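Local coordinates for TetR/AcrR family transcriptional regulator (Bradyrhizobium diazoefficiens, PDB 6G8G), which probably represses transcription as a TetR-family DNA-binding regulator and responds to flavonoids such as genistein, which it binds, at residues A[87-97]-A[149-159]. Numbering follows the deposited sequence.
Sequences PKLSAGLSEAL and FLEEARAARVL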
ATOM      1  N   PRO A  87     -18.238 -11.966  11.175  1.00 67.37           N
ATOM      2  CA  PRO A  87     -19.109 -12.383  10.110  1.00 70.46           C
ATOM      3  C   PRO A  87     -19.758 -13.712  10.437  1.00 73.03           C
ATOM      4  O   PRO A  87     -19.107 -14.554  11.071  1.00 71.83           O
ATOM      5  CB  PRO A  87     -18.177 -12.501   8.906  1.00 70.30           C
ATOM      6  CG  PRO A  87     -16.800 -12.201   9.380  1.00 70.49           C
ATOM      7  CD  PRO A  87     -16.823 -12.197  10.870  1.00 70.49           C
ATOM      8  N   LYS A  88     -21.028 -13.858  10.047  1.00 69.25           N
ATOM      9  CA  LYS A  88     -21.853 -14.998  10.425  1.00 75.47           C
ATOM     10  C   LYS A  88     -22.430 -15.646   9.205  1.00 76.74           C
ATOM     11  O   LYS A  88     -23.027 -14.992   8.354  1.00 80.07           O
ATOM     12  CB  LYS A  88     -23.026 -14.571  11.327  1.00 83.28           C
ATOM     13  CG  LYS A  88     -22.741 -14.653  12.833  1.00 95.57           C
ATOM     14  CD  LYS A  88     -22.886 -13.307  13.574  1.00109.67           C
ATOM     15  CE  LYS A  88     -24.219 -12.585  13.343  1.00110.84           C
ATOM     16  NZ  LYS A  88     -25.312 -13.055  14.229  1.00109.16           N
ATOM     17  N   LEU A  89     -22.258 -16.952   9.129  1.00 75.36           N
ATOM     18  CA  LEU A  89     -22.741 -17.703   8.007  1.00 74.82           C
ATOM     19  C   LEU A  89     -24.254 -17.639   7.888  1.00 74.47           C
ATOM     20  O   LEU A  89     -24.791 -17.636   6.793  1.00 69.25           O
ATOM     21  CB  LEU A  89     -22.307 -19.143   8.139  1.00 85.85           C
ATOM     22  CG  LEU A  89     -21.837 -19.765   6.793  1.00 99.81           C
ATOM     23  CD1 LEU A  89     -21.166 -21.122   7.025  1.00105.58           C
ATOM     24  CD2 LEU A  89     -22.946 -19.910   5.743  1.00104.13           C
ATOM     25  N   SER A  90     -24.954 -17.565   9.015  1.00 82.12           N
ATOM     26  CA  SER A  90     -26.442 -17.465   9.000  1.00 81.58           C
ATOM     27  C   SER A  90     -26.975 -16.320   8.139  1.00 77.76           C
ATOM     28  O   SER A  90     -28.071 -16.405   7.645  1.00 74.98           O
ATOM     29  CB  SER A  90     -26.985 -17.304  10.420  1.00 81.53           C
ATOM     30  OG  SER A  90     -26.204 -16.363  11.168  1.00 88.50           O
ATOM     31  N   ALA A  91     -26.189 -15.250   7.997  1.00 77.16           N
ATOM     32  CA  ALA A  91     -26.576 -14.067   7.220  1.00 75.55           C
ATOM     33  C   ALA A  91     -26.516 -14.269   5.700  1.00 75.08           C
ATOM     34  O   ALA A  91     -26.933 -13.401   4.935  1.00 74.94           O
ATOM     35  CB  ALA A  91     -25.683 -12.879   7.631  1.00 75.12           C
ATOM     36  N   GLY A  92     -25.925 -15.377   5.264  1.00 69.95           N
ATOM     37  CA  GLY A  92     -25.575 -15.569   3.872  1.00 61.26           C
ATOM     38  C   GLY A  92     -24.075 -15.358   3.706  1.00 61.75           C
ATOM     39  O   GLY A  92     -23.474 -14.434   4.273  1.00 66.76           O
ATOM     40  N   LEU A  93     -23.453 -16.226   2.933  1.00 58.97           N
ATOM     41  CA  LEU A  93     -22.043 -16.113   2.632  1.00 59.09           C
ATOM     42  C   LEU A  93     -21.672 -14.773   2.018  1.00 60.24           C
ATOM     43  O   LEU A  93     -20.757 -14.102   2.509  1.00 62.41           O
ATOM     44  CB  LEU A  93     -21.650 -17.223   1.664  1.00 60.88           C
ATOM     45  CG  LEU A  93     -20.189 -17.262   1.267  1.00 61.34           C
ATOM     46  CD1 LEU A  93     -19.300 -17.396   2.491  1.00 60.26           C
ATOM     47  CD2 LEU A  93     -20.014 -18.434   0.334  1.00 67.25           C
ATOM     48  N   SER A  94     -22.319 -14.422   0.906  1.00 59.06           N
ATOM     49  CA  SER A  94     -22.055 -13.153   0.239  1.00 59.89           C
ATOM     50  C   SER A  94     -22.262 -11.935   1.153  1.00 61.93           C
ATOM     51  O   SER A  94     -21.423 -11.058   1.210  1.00 58.54           O
ATOM     52  CB  SER A  94     -22.928 -13.018  -1.006  1.00 60.40           C
ATOM     53  OG  SER A  94     -22.328 -13.655  -2.113  1.00 61.52           O
ATOM     54  N   GLU A  95     -23.384 -11.881   1.856  1.00 65.53           N
ATOM     55  CA  GLU A  95     -23.698 -10.700   2.656  1.00 70.05           C
ATOM     56  C   GLU A  95     -22.733 -10.549   3.789  1.00 65.99           C
ATOM     57  O   GLU A  95     -22.429  -9.447   4.213  1.00 62.12           O
ATOM     58  CB  GLU A  95     -25.120 -10.741   3.172  1.00 78.61           C
ATOM     59  CG  GLU A  95     -26.137 -10.612   2.066  1.00 98.53           C
ATOM     60  CD  GLU A  95     -26.748 -11.957   1.624  1.00111.86           C
ATOM     61  OE1 GLU A  95     -26.034 -12.990   1.565  1.00105.88           O
ATOM     62  OE2 GLU A  95     -27.972 -11.986   1.365  1.00118.84           O
ATOM     63  N   ALA A  96     -22.245 -11.664   4.292  1.00 63.42           N
ATOM     64  CA  ALA A  96     -21.315 -11.618   5.396  1.00 60.39           C
ATOM     65  C   ALA A  96     -19.966 -11.045   4.944  1.00 59.80           C
ATOM     66  O   ALA A  96     -19.388 -10.169   5.610  1.00 58.66           O
ATOM     67  CB  ALA A  96     -21.141 -12.995   5.968  1.00 61.56           C
ATOM     68  N   LEU A  97     -19.482 -11.533   3.810  1.00 54.23           N
ATOM     69  CA  LEU A  97     -18.253 -11.033   3.261  1.00 53.91           C
ATOM     70  C   LEU A  97     -18.423  -9.593   2.836  1.00 51.77           C
ATOM     71  O   LEU A  97     -17.520  -8.769   3.007  1.00 52.38           O
ATOM     72  CB  LEU A  97     -17.817 -11.887   2.071  1.00 57.10           C
ATOM     73  CG  LEU A  97     -17.380 -13.297   2.456  1.00 59.44           C
ATOM     74  CD1 LEU A  97     -17.232 -14.181   1.240  1.00 60.37           C
ATOM     75  CD2 LEU A  97     -16.080 -13.293   3.238  1.00 59.36           C
ATOM     76  N   PHE A 149     -13.484 -16.914  10.026  1.00 62.77           N
ATOM     77  CA  PHE A 149     -14.762 -17.044   9.314  1.00 61.07           C
ATOM     78  C   PHE A 149     -14.639 -17.956   8.090  1.00 61.91           C
ATOM     79  O   PHE A 149     -15.536 -18.736   7.806  1.00 66.79           O
ATOM     80  CB  PHE A 149     -15.284 -15.687   8.880  1.00 57.01           C
ATOM     81  CG  PHE A 149     -16.454 -15.772   7.980  1.00 59.06           C
ATOM     82  CD1 PHE A 149     -17.702 -16.156   8.458  1.00 64.39           C
ATOM     83  CD2 PHE A 149     -16.315 -15.518   6.622  1.00 59.42           C
ATOM     84  CE1 PHE A 149     -18.808 -16.232   7.601  1.00 65.06           C
ATOM     85  CE2 PHE A 149     -17.410 -15.593   5.764  1.00 61.41           C
ATOM     86  CZ  PHE A 149     -18.654 -15.940   6.254  1.00 62.27           C
ATOM     87  N   LEU A 150     -13.551 -17.838   7.334  1.00 58.53           N
ATOM     88  CA  LEU A 150     -13.424 -18.657   6.149  1.00 61.33           C
ATOM     89  C   LEU A 150     -13.284 -20.136   6.515  1.00 63.69           C
ATOM     90  O   LEU A 150     -13.715 -20.971   5.745  1.00 69.91           O
ATOM     91  CB  LEU A 150     -12.283 -18.187   5.250  1.00 62.01           C
ATOM     92  CG  LEU A 150     -12.411 -16.767   4.666  1.00 62.66           C
ATOM     93  CD1 LEU A 150     -11.228 -16.440   3.759  1.00 60.22           C
ATOM     94  CD2 LEU A 150     -13.709 -16.564   3.914  1.00 62.45           C
ATOM     95  N   GLU A 151     -12.714 -20.469   7.670  1.00 64.45           N
ATOM     96  CA  GLU A 151     -12.663 -21.878   8.093  1.00 68.56           C
ATOM     97  C   GLU A 151     -14.048 -22.448   8.260  1.00 69.57           C
ATOM     98  O   GLU A 151     -14.295 -23.595   7.893  1.00 72.68           O
ATOM     99  CB  GLU A 151     -11.956 -22.055   9.417  1.00 76.40           C
ATOM    100  CG  GLU A 151     -10.475 -21.748   9.390  1.00 86.64           C
ATOM    101  CD  GLU A 151      -9.683 -22.661  10.311  1.00 96.40           C
ATOM    102  OE1 GLU A 151      -9.108 -22.145  11.318  1.00 92.20           O
ATOM    103  OE2 GLU A 151      -9.649 -23.891  10.016  1.00 93.69           O
ATOM    104  N   GLU A 152     -14.946 -21.645   8.827  1.00 65.60           N
ATOM    105  CA  GLU A 152     -16.327 -22.070   9.044  1.00 68.44           C
ATOM    106  C   GLU A 152     -17.009 -22.307   7.718  1.00 64.93           C
ATOM    107  O   GLU A 152     -17.678 -23.308   7.531  1.00 61.91           O
ATOM    108  CB  GLU A 152     -17.135 -21.012   9.785  1.00 75.01           C
ATOM    109  CG  GLU A 152     -16.724 -20.727  11.220  1.00 80.44           C
ATOM    110  CD  GLU A 152     -16.575 -22.026  12.021  1.00 90.30           C
ATOM    111  OE1 GLU A 152     -17.575 -22.745  12.321  1.00 94.74           O
ATOM    112  OE2 GLU A 152     -15.406 -22.360  12.309  1.00 88.73           O
ATOM    113  N   ALA A 153     -16.841 -21.366   6.801  1.00 65.12           N
ATOM    114  CA  ALA A 153     -17.411 -21.500   5.457  1.00 65.92           C
ATOM    115  C   ALA A 153     -16.868 -22.735   4.729  1.00 64.51           C
ATOM    116  O   ALA A 153     -17.622 -23.455   4.053  1.00 70.67           O
ATOM    117  CB  ALA A 153     -17.144 -20.261   4.647  1.00 62.77           C
ATOM    118  N   ARG A 154     -15.587 -23.033   4.911  1.00 61.13           N
ATOM    119  CA  ARG A 154     -15.050 -24.241   4.303  1.00 67.10           C
ATOM    120  C   ARG A 154     -15.617 -25.511   4.950  1.00 64.83           C
ATOM    121  O   ARG A 154     -15.977 -26.446   4.251  1.00 67.24           O
ATOM    122  CB  ARG A 154     -13.531 -24.276   4.365  1.00 68.73           C
ATOM    123  CG  ARG A 154     -12.954 -25.521   3.691  1.00 69.78           C
ATOM    124  CD  ARG A 154     -11.451 -25.434   3.628  1.00 68.40           C
ATOM    125  NE  ARG A 154     -10.896 -25.360   4.966  1.00 67.20           N
ATOM    126  CZ  ARG A 154      -9.604 -25.263   5.222  1.00 65.12           C
ATOM    127  NH1 ARG A 154      -8.745 -25.229   4.221  1.00 64.46           N
ATOM    128  NH2 ARG A 154      -9.167 -25.209   6.475  1.00 66.09           N
ATOM    129  N   ALA A 155     -15.704 -25.518   6.277  1.00 63.82           N
ATOM    130  CA  ALA A 155     -16.286 -26.625   7.008  1.00 63.35           C
ATOM    131  C   ALA A 155     -17.735 -26.850   6.589  1.00 68.07           C
ATOM    132  O   ALA A 155     -18.184 -27.974   6.527  1.00 69.29           O
ATOM    133  CB  ALA A 155     -16.203 -26.373   8.496  1.00 63.22           C
ATOM    134  N   ALA A 156     -18.451 -25.783   6.255  1.00 71.63           N
ATOM    135  CA  ALA A 156     -19.820 -25.897   5.753  1.00 69.72           C
ATOM    136  C   ALA A 156     -19.891 -26.200   4.258  1.00 69.60           C
ATOM    137  O   ALA A 156     -20.976 -26.236   3.695  1.00 71.74           O
ATOM    138  CB  ALA A 156     -20.574 -24.620   6.051  1.00 68.41           C
ATOM    139  N   ARG A 157     -18.745 -26.423   3.618  1.00 72.37           N
ATOM    140  CA  ARG A 157     -18.679 -26.846   2.213  1.00 74.91           C
ATOM    141  C   ARG A 157     -19.134 -25.804   1.203  1.00 72.90           C
ATOM    142  O   ARG A 157     -19.457 -26.138   0.069  1.00 74.93           O
ATOM    143  CB  ARG A 157     -19.487 -28.126   1.988  1.00 78.32           C
ATOM    144  CG  ARG A 157     -19.012 -29.321   2.778  1.00 87.67           C
ATOM    145  CD  ARG A 157     -18.015 -30.157   1.988  1.00100.19           C
ATOM    146  NE  ARG A 157     -17.704 -31.378   2.727  1.00120.09           N
ATOM    147  CZ  ARG A 157     -16.889 -31.437   3.783  1.00131.30           C
ATOM    148  NH1 ARG A 157     -16.253 -30.345   4.229  1.00128.32           N
ATOM    149  NH2 ARG A 157     -16.700 -32.603   4.400  1.00128.84           N
ATOM    150  N   VAL A 158     -19.153 -24.548   1.600  1.00 72.48           N
ATOM    151  CA  VAL A 158     -19.597 -23.480   0.723  1.00 72.77           C
ATOM    152  C   VAL A 158     -18.427 -22.661   0.090  1.00 69.53           C
ATOM    153  O   VAL A 158     -18.631 -21.884  -0.885  1.00 66.98           O
ATOM    154  CB  VAL A 158     -20.611 -22.626   1.512  1.00 76.81           C
ATOM    155  CG1 VAL A 158     -19.932 -21.625   2.446  1.00 74.20           C
ATOM    156  CG2 VAL A 158     -21.568 -21.904   0.586  1.00 89.49           C
ATOM    157  N   LEU A 159     -17.210 -22.901   0.589  1.00 62.98           N
ATOM    158  CA  LEU A 159     -15.962 -22.497  -0.081  1.00 61.57           C
ATOM    159  C   LEU A 159     -14.931 -23.617  -0.039  1.00 68.24           C
ATOM    160  O   LEU A 159     -14.951 -24.461   0.886  1.00 71.40           O
ATOM    161  CB  LEU A 159     -15.335 -21.322   0.638  1.00 58.94           C
ATOM    162  CG  LEU A 159     -16.148 -20.047   0.718  1.00 55.39           C
ATOM    163  CD1 LEU A 159     -15.410 -19.080   1.589  1.00 51.31           C
ATOM    164  CD2 LEU A 159     -16.363 -19.485  -0.671  1.00 56.45           C
TER
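With chi1 at 171°, Phe-149 carries its ring off helix 139-155 toward residues 87-97, and Leu-93, its CG likewise opposite the backbone N, extends a forked end back toward residues 149-159. The pairing illustrates how one aromatic side chain can knit a loop and a helix start to a neighbouring helix. Pro-87 supplies a CH-pi contact: its CB sits 3.9 Å from the centroid of the Phe-149 ring, 18° off the normal and shifted toward the rim. Leu-89 N lies near the plane of that ring, at its edge, 3.8 Å from Phe-149 CE1. Helix 93-109 meets the far end of the ring obliquely, Ala-96 CB approaching Phe-149 CZ at 3.9 Å and Leu-97 CD2 reaching Phe-149 CE2 at 3.7 Å. Replacing Phe-149 by an alanine is likely to open a gap among Pro-87, Leu-93, Ala-96 and Leu-97 and to leave the proline without its CH-pi partner. The two methyls of Leu-93 divide their work: CD1 turns to Phe-149 and Ala-153, while CD2 meets Val-158 CG2 tip to tip at 3.8 Å and also touches Leu-159. Leu-89 CD1 extends the apolar seam to Ala-156 CB, 3.7 Å away, near the surface. Beyond Ala-156, Arg-157 takes positive phi in a Schellman motif that ends the helix, after which Val-158 and Leu-159 face the other segment. Leu-97 also touches Phe-171 of helix 164-176 and Leu-203 of helix 192-210, tying the seam to the interior. The axes of helix segments 93-97 and 149-155 run nearly antiparallel (174°), 12.2 Å apart at closest approach; large apolar side chains bridge them, packing the lead-in and first turn of helix 93-109 on the end of helix 139-155 and the residues after it, within the all-helical C-terminal domain characteristic of TetR-family regulators.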